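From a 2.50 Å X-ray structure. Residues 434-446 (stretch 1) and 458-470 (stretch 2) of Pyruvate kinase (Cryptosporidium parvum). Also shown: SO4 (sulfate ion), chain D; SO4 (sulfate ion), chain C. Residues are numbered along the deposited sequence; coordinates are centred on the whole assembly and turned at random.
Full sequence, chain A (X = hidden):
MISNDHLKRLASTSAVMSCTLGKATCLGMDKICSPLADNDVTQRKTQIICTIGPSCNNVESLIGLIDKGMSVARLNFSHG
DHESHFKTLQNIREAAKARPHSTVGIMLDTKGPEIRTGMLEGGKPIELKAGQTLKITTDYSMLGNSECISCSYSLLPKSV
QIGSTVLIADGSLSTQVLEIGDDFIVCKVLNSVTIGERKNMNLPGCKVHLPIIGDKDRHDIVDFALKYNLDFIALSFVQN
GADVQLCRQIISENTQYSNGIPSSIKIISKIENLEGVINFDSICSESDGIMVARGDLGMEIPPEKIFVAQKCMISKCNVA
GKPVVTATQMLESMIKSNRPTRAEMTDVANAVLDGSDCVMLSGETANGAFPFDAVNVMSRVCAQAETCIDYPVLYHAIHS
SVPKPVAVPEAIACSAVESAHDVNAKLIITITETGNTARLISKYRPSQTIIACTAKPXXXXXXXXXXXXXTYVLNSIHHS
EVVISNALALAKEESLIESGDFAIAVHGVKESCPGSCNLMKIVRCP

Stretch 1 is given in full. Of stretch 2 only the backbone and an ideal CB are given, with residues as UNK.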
# COMPACT_ATOMS: atom_id res chain seq x y z
N THR A 434 9.72 -28.54 -21.95
CA THR A 434 9.65 -29.23 -20.66
C THR A 434 8.41 -28.86 -19.85
O THR A 434 8.03 -29.58 -18.93
CB THR A 434 10.89 -28.96 -19.77
OG1 THR A 434 10.97 -27.56 -19.46
CG2 THR A 434 12.18 -29.41 -20.46
N GLY A 435 7.79 -27.73 -20.18
CA GLY A 435 6.64 -27.22 -19.44
C GLY A 435 7.01 -26.28 -18.30
O GLY A 435 6.13 -25.71 -17.64
N ASN A 436 8.30 -26.12 -18.05
CA ASN A 436 8.77 -25.33 -16.91
C ASN A 436 8.33 -23.86 -16.95
O ASN A 436 7.85 -23.33 -15.95
CB ASN A 436 10.29 -25.45 -16.75
CG ASN A 436 10.73 -26.85 -16.31
OD1 ASN A 436 9.93 -27.65 -15.80
ND2 ASN A 436 12.00 -27.16 -16.52
N THR A 437 8.48 -23.23 -18.11
CA THR A 437 8.02 -21.85 -18.28
C THR A 437 6.50 -21.74 -18.08
O THR A 437 6.02 -20.77 -17.49
CB THR A 437 8.43 -21.27 -19.66
OG1 THR A 437 9.86 -21.30 -19.77
CG2 THR A 437 7.97 -19.85 -19.80
N ALA A 438 5.75 -22.75 -18.54
CA ALA A 438 4.30 -22.77 -18.34
C ALA A 438 3.93 -22.88 -16.86
O ALA A 438 3.00 -22.24 -16.40
CB ALA A 438 3.67 -23.89 -19.16
N ARG A 439 4.69 -23.68 -16.11
CA ARG A 439 4.51 -23.79 -14.66
C ARG A 439 4.85 -22.48 -13.93
O ARG A 439 4.17 -22.10 -12.98
CB ARG A 439 5.35 -24.95 -14.10
CG ARG A 439 4.65 -26.30 -14.21
CD ARG A 439 5.46 -27.45 -13.61
NE ARG A 439 6.58 -27.83 -14.48
CZ ARG A 439 6.49 -28.67 -15.51
NH1 ARG A 439 5.34 -29.25 -15.82
NH2 ARG A 439 7.57 -28.93 -16.24
N LEU A 440 5.91 -21.81 -14.39
CA LEU A 440 6.32 -20.53 -13.81
C LEU A 440 5.32 -19.41 -14.08
O LEU A 440 5.07 -18.59 -13.20
CB LEU A 440 7.72 -20.14 -14.31
CG LEU A 440 8.89 -20.97 -13.76
CD1 LEU A 440 10.15 -20.73 -14.58
CD2 LEU A 440 9.13 -20.68 -12.28
N ILE A 441 4.75 -19.37 -15.28
CA ILE A 441 3.71 -18.39 -15.59
C ILE A 441 2.49 -18.65 -14.70
O ILE A 441 1.92 -17.71 -14.14
CB ILE A 441 3.31 -18.38 -17.09
CG1 ILE A 441 4.53 -18.04 -17.96
CG2 ILE A 441 2.19 -17.38 -17.35
CD1 ILE A 441 4.32 -18.29 -19.44
N SER A 442 2.13 -19.93 -14.56
CA SER A 442 1.00 -20.35 -13.71
C SER A 442 1.16 -19.92 -12.26
O SER A 442 0.20 -19.52 -11.61
CB SER A 442 0.83 -21.87 -13.79
OG SER A 442 -0.32 -22.29 -13.07
N LYS A 443 2.39 -20.01 -11.76
CA LYS A 443 2.75 -19.55 -10.41
C LYS A 443 2.37 -18.09 -10.15
O LYS A 443 2.03 -17.72 -9.02
CB LYS A 443 4.26 -19.75 -10.21
CG LYS A 443 4.80 -19.30 -8.86
CD LYS A 443 6.32 -19.45 -8.81
CE LYS A 443 6.88 -18.94 -7.49
NZ LYS A 443 8.35 -19.14 -7.42
N TYR A 444 2.41 -17.25 -11.19
CA TYR A 444 2.13 -15.83 -11.00
C TYR A 444 0.69 -15.44 -11.30
O TYR A 444 0.36 -14.25 -11.31
CB TYR A 444 3.15 -14.96 -11.73
CG TYR A 444 4.49 -15.03 -11.04
CD1 TYR A 444 4.78 -14.20 -9.96
CD2 TYR A 444 5.44 -15.97 -11.43
CE1 TYR A 444 6.00 -14.29 -9.30
CE2 TYR A 444 6.66 -16.07 -10.78
CZ TYR A 444 6.93 -15.22 -9.72
OH TYR A 444 8.14 -15.31 -9.07
N ARG A 445 -0.15 -16.45 -11.52
CA ARG A 445 -1.61 -16.32 -11.55
C ARG A 445 -2.17 -15.24 -12.49
O ARG A 445 -2.91 -14.36 -12.05
CB ARG A 445 -2.17 -16.15 -10.13
CG ARG A 445 -2.03 -17.37 -9.23
CD ARG A 445 -2.86 -18.54 -9.72
NE ARG A 445 -2.96 -19.60 -8.71
CZ ARG A 445 -2.25 -20.73 -8.72
NH1 ARG A 445 -1.37 -20.96 -9.68
NH2 ARG A 445 -2.43 -21.63 -7.75
N PRO A 446 -1.83 -15.32 -13.78
CA PRO A 446 -2.37 -14.33 -14.71
C PRO A 446 -3.88 -14.47 -14.88
O PRO A 446 -4.41 -15.57 -14.74
CB PRO A 446 -1.67 -14.67 -16.02
CG PRO A 446 -1.38 -16.12 -15.93
CD PRO A 446 -1.06 -16.36 -14.48
N UNK A 458 3.73 -35.90 -23.55
CA UNK A 458 3.93 -36.14 -22.11
C UNK A 458 3.98 -34.82 -21.33
O UNK A 458 3.43 -34.72 -20.24
CB UNK A 458 5.22 -36.93 -21.88
N UNK A 459 4.64 -33.82 -21.91
CA UNK A 459 4.72 -32.48 -21.33
C UNK A 459 3.33 -31.88 -21.16
O UNK A 459 3.00 -31.34 -20.11
CB UNK A 459 5.58 -31.57 -22.20
N UNK A 460 2.50 -32.00 -22.20
CA UNK A 460 1.12 -31.51 -22.13
C UNK A 460 0.31 -32.17 -21.00
O UNK A 460 -0.40 -31.49 -20.26
CB UNK A 460 0.42 -31.75 -23.47
N UNK A 461 0.42 -33.49 -20.86
CA UNK A 461 -0.30 -34.20 -19.80
C UNK A 461 0.19 -33.79 -18.42
O UNK A 461 -0.59 -33.71 -17.47
CB UNK A 461 -0.15 -35.71 -19.98
N UNK A 462 1.50 -33.55 -18.31
CA UNK A 462 2.10 -33.13 -17.06
C UNK A 462 1.54 -31.81 -16.59
O UNK A 462 1.41 -31.57 -15.39
CB UNK A 462 3.62 -33.03 -17.21
N UNK A 463 1.18 -30.95 -17.55
CA UNK A 463 0.68 -29.61 -17.26
C UNK A 463 -0.79 -29.58 -16.85
O UNK A 463 -1.34 -28.50 -16.57
CB UNK A 463 0.88 -28.72 -18.48
N UNK A 464 -1.43 -30.74 -16.80
CA UNK A 464 -2.86 -30.81 -16.50
C UNK A 464 -3.18 -30.60 -15.02
O UNK A 464 -4.34 -30.59 -14.64
CB UNK A 464 -3.41 -32.16 -16.95
N UNK A 465 -2.14 -30.42 -14.20
CA UNK A 465 -2.32 -30.07 -12.80
C UNK A 465 -1.94 -28.61 -12.49
O UNK A 465 -2.00 -28.17 -11.34
CB UNK A 465 -1.49 -31.02 -11.93
N UNK A 466 -1.54 -27.87 -13.52
CA UNK A 466 -1.17 -26.46 -13.36
C UNK A 466 -2.35 -25.56 -13.70
O UNK A 466 -2.93 -25.66 -14.78
CB UNK A 466 0.03 -26.11 -14.24
N UNK A 467 -2.70 -24.67 -12.77
CA UNK A 467 -3.84 -23.78 -12.94
C UNK A 467 -3.71 -22.89 -14.18
O UNK A 467 -2.64 -22.31 -14.44
CB UNK A 467 -4.00 -22.91 -11.69
N UNK A 468 -4.80 -22.81 -14.94
CA UNK A 468 -4.92 -21.91 -16.08
C UNK A 468 -4.09 -22.26 -17.30
O UNK A 468 -3.91 -21.42 -18.18
CB UNK A 468 -4.54 -20.50 -15.63
N UNK A 469 -3.60 -23.50 -17.36
CA UNK A 469 -2.78 -23.92 -18.49
C UNK A 469 -3.56 -24.81 -19.46
O UNK A 469 -4.04 -25.88 -19.09
CB UNK A 469 -1.54 -24.66 -17.99
N UNK A 470 -3.70 -24.34 -20.69
CA UNK A 470 -4.23 -25.14 -21.78
C UNK A 470 -3.04 -25.47 -22.68
O UNK A 470 -2.12 -24.66 -22.81
CB UNK A 470 -5.34 -24.41 -22.54
S SO4 D . -6.61 -28.66 -22.81
O1 SO4 D . -6.71 -28.32 -24.25
O2 SO4 D . -7.28 -27.62 -22.00
O3 SO4 D . -7.29 -29.96 -22.59
O4 SO4 D . -5.18 -28.75 -22.44
S SO4 C . 11.13 -24.36 -21.12
O1 SO4 C . 11.39 -23.68 -22.41
O2 SO4 C . 9.91 -23.77 -20.53
O3 SO4 C . 10.91 -25.81 -21.34
O4 SO4 C . 12.28 -24.20 -20.22

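Position 458 is helical, and its ideal CB finds nothing of stretch 1 within 5.5 Å, so many residues would suit. It is Glu 458.

At 459 the CA-to-CB bond points toward stretch 1, and the ideal CB lies 4.5 Å from Thr 434 O and 4.9 Å from Gly 435 N. That gap would admit a small or medium apolar side chain. Val 459 fills it: CG1 packs 3.7 Å from both Thr 434 C and Gly 435 N. The fit relies on Gly 435, whose ideal CB would come within 3.3 Å of Val 459 CG1. A water accepts from Arg 439 NH1 (3.0 Å) and donates to Val 459 O (2.7 Å).

Positions 460 and 461 are helical without neighbours in stretch 1, so geometry sets little limit; they are Ala 460 and Arg 461.

At 462 an ideal CB would sit 4.4 Å from Arg 439 NH1, and phi/psi of -62/-32 suit any ordinary residue, a small one most simply. In Gly 462, O accepts from a second water (2.7 Å), which accepts from Arg 439 NH1 (3.0 Å).

CA-to-CB at 463 points sideways, yet Ala 438 CB, Gly 435 O and the Arg 439 guanidinium border a space that a longer apolar chain could reach. Leu 463 does so: CD2 lies 3.8 Å from Ala 438 CB and 3.7 Å from both Gly 435 O and Arg 439 NH1.

Stretch 1 sets no limit at 464 or 465; at 464 a long basic chain could reach the chain D sulfate. Lys 464 NZ donates to O4 of that ion (3.1 Å); 465 is Ile 465.

The CB at 466 points toward stretch 1, 4.0 Å from Ser 442 OG and 4.6 Å from Arg 439 CG, favouring a small side chain. Ala 466 fits and begins a type II turn.

At 467 the CB points toward stretch 1, 3.8 Å from Arg 445 NH1. An acid could answer that charge; a long, flat side chain could stack. Arg 467 stacks: its guanidinium and that of Arg 445 have centres 4.2 Å apart and planes at 20°, despite their like charges. Arg 467 O accepts from Ser 442 OG (2.7 Å).

Position 468, with phi/psi 71/16, favours glycine, though Asn is conceivable; it is Gly 468.

At 469, extended angles and a CB directed toward stretch 1 suit an apolar residue. Val 469 places CG2 4.0 Å from Ala 438 O and 4.1 Å from Ser 442 CB.

Position 470 is out of reach of stretch 1 but beside the chain D sulfate, suiting a basic or other polar side chain. Lys 470 NZ donates to its O1 (2.8 Å).

Stretch 2, residues 458-470: EVARGLKIARGVK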
# COMPACT_ATOMS: atom_id res chain seq x y z
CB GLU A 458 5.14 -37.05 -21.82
CG GLU A 458 6.52 -36.46 -22.07
CD GLU A 458 7.10 -35.67 -20.88
OE1 GLU A 458 6.50 -35.67 -19.78
OE2 GLU A 458 8.17 -35.05 -21.06
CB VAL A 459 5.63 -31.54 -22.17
CG1 VAL A 459 5.48 -30.09 -21.74
CG2 VAL A 459 7.09 -31.98 -22.05
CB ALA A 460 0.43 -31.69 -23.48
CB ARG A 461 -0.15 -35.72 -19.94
CG ARG A 461 -0.80 -36.32 -21.18
CD ARG A 461 -0.49 -37.80 -21.24
NE ARG A 461 0.02 -38.14 -22.56
CZ ARG A 461 1.20 -38.70 -22.81
NH1 ARG A 461 2.02 -39.05 -21.83
NH2 ARG A 461 1.54 -38.93 -24.06
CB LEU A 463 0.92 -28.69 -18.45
CG LEU A 463 2.35 -28.19 -18.69
CD1 LEU A 463 2.44 -27.53 -20.06
CD2 LEU A 463 2.81 -27.23 -17.60
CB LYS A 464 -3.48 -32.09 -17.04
CG LYS A 464 -3.47 -32.21 -18.57
CD LYS A 464 -3.73 -30.89 -19.28
CE LYS A 464 -5.17 -30.40 -19.13
NZ LYS A 464 -5.27 -28.92 -19.33
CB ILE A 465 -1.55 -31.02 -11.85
CG1 ILE A 465 -0.09 -31.14 -12.29
CG2 ILE A 465 -2.26 -32.37 -11.76
CD1 ILE A 465 0.85 -31.59 -11.18
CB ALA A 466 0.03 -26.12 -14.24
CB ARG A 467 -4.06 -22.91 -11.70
CG ARG A 467 -5.37 -22.14 -11.75
CD ARG A 467 -5.43 -21.01 -10.75
NE ARG A 467 -5.86 -21.47 -9.44
CZ ARG A 467 -6.42 -20.70 -8.51
NH1 ARG A 467 -6.63 -19.41 -8.75
NH2 ARG A 467 -6.76 -21.21 -7.34
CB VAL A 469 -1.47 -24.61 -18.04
CG1 VAL A 469 -0.62 -25.00 -19.24
CG2 VAL A 469 -0.67 -23.71 -17.11
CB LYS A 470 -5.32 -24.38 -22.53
CG LYS A 470 -5.90 -25.12 -23.73
CD LYS A 470 -7.04 -24.36 -24.38
CE LYS A 470 -7.65 -25.15 -25.53
NZ LYS A 470 -8.48 -26.32 -25.10
O HOH W 1 4.81 -31.17 -18.07
O HOH W 2 2.91 -29.67 -14.17
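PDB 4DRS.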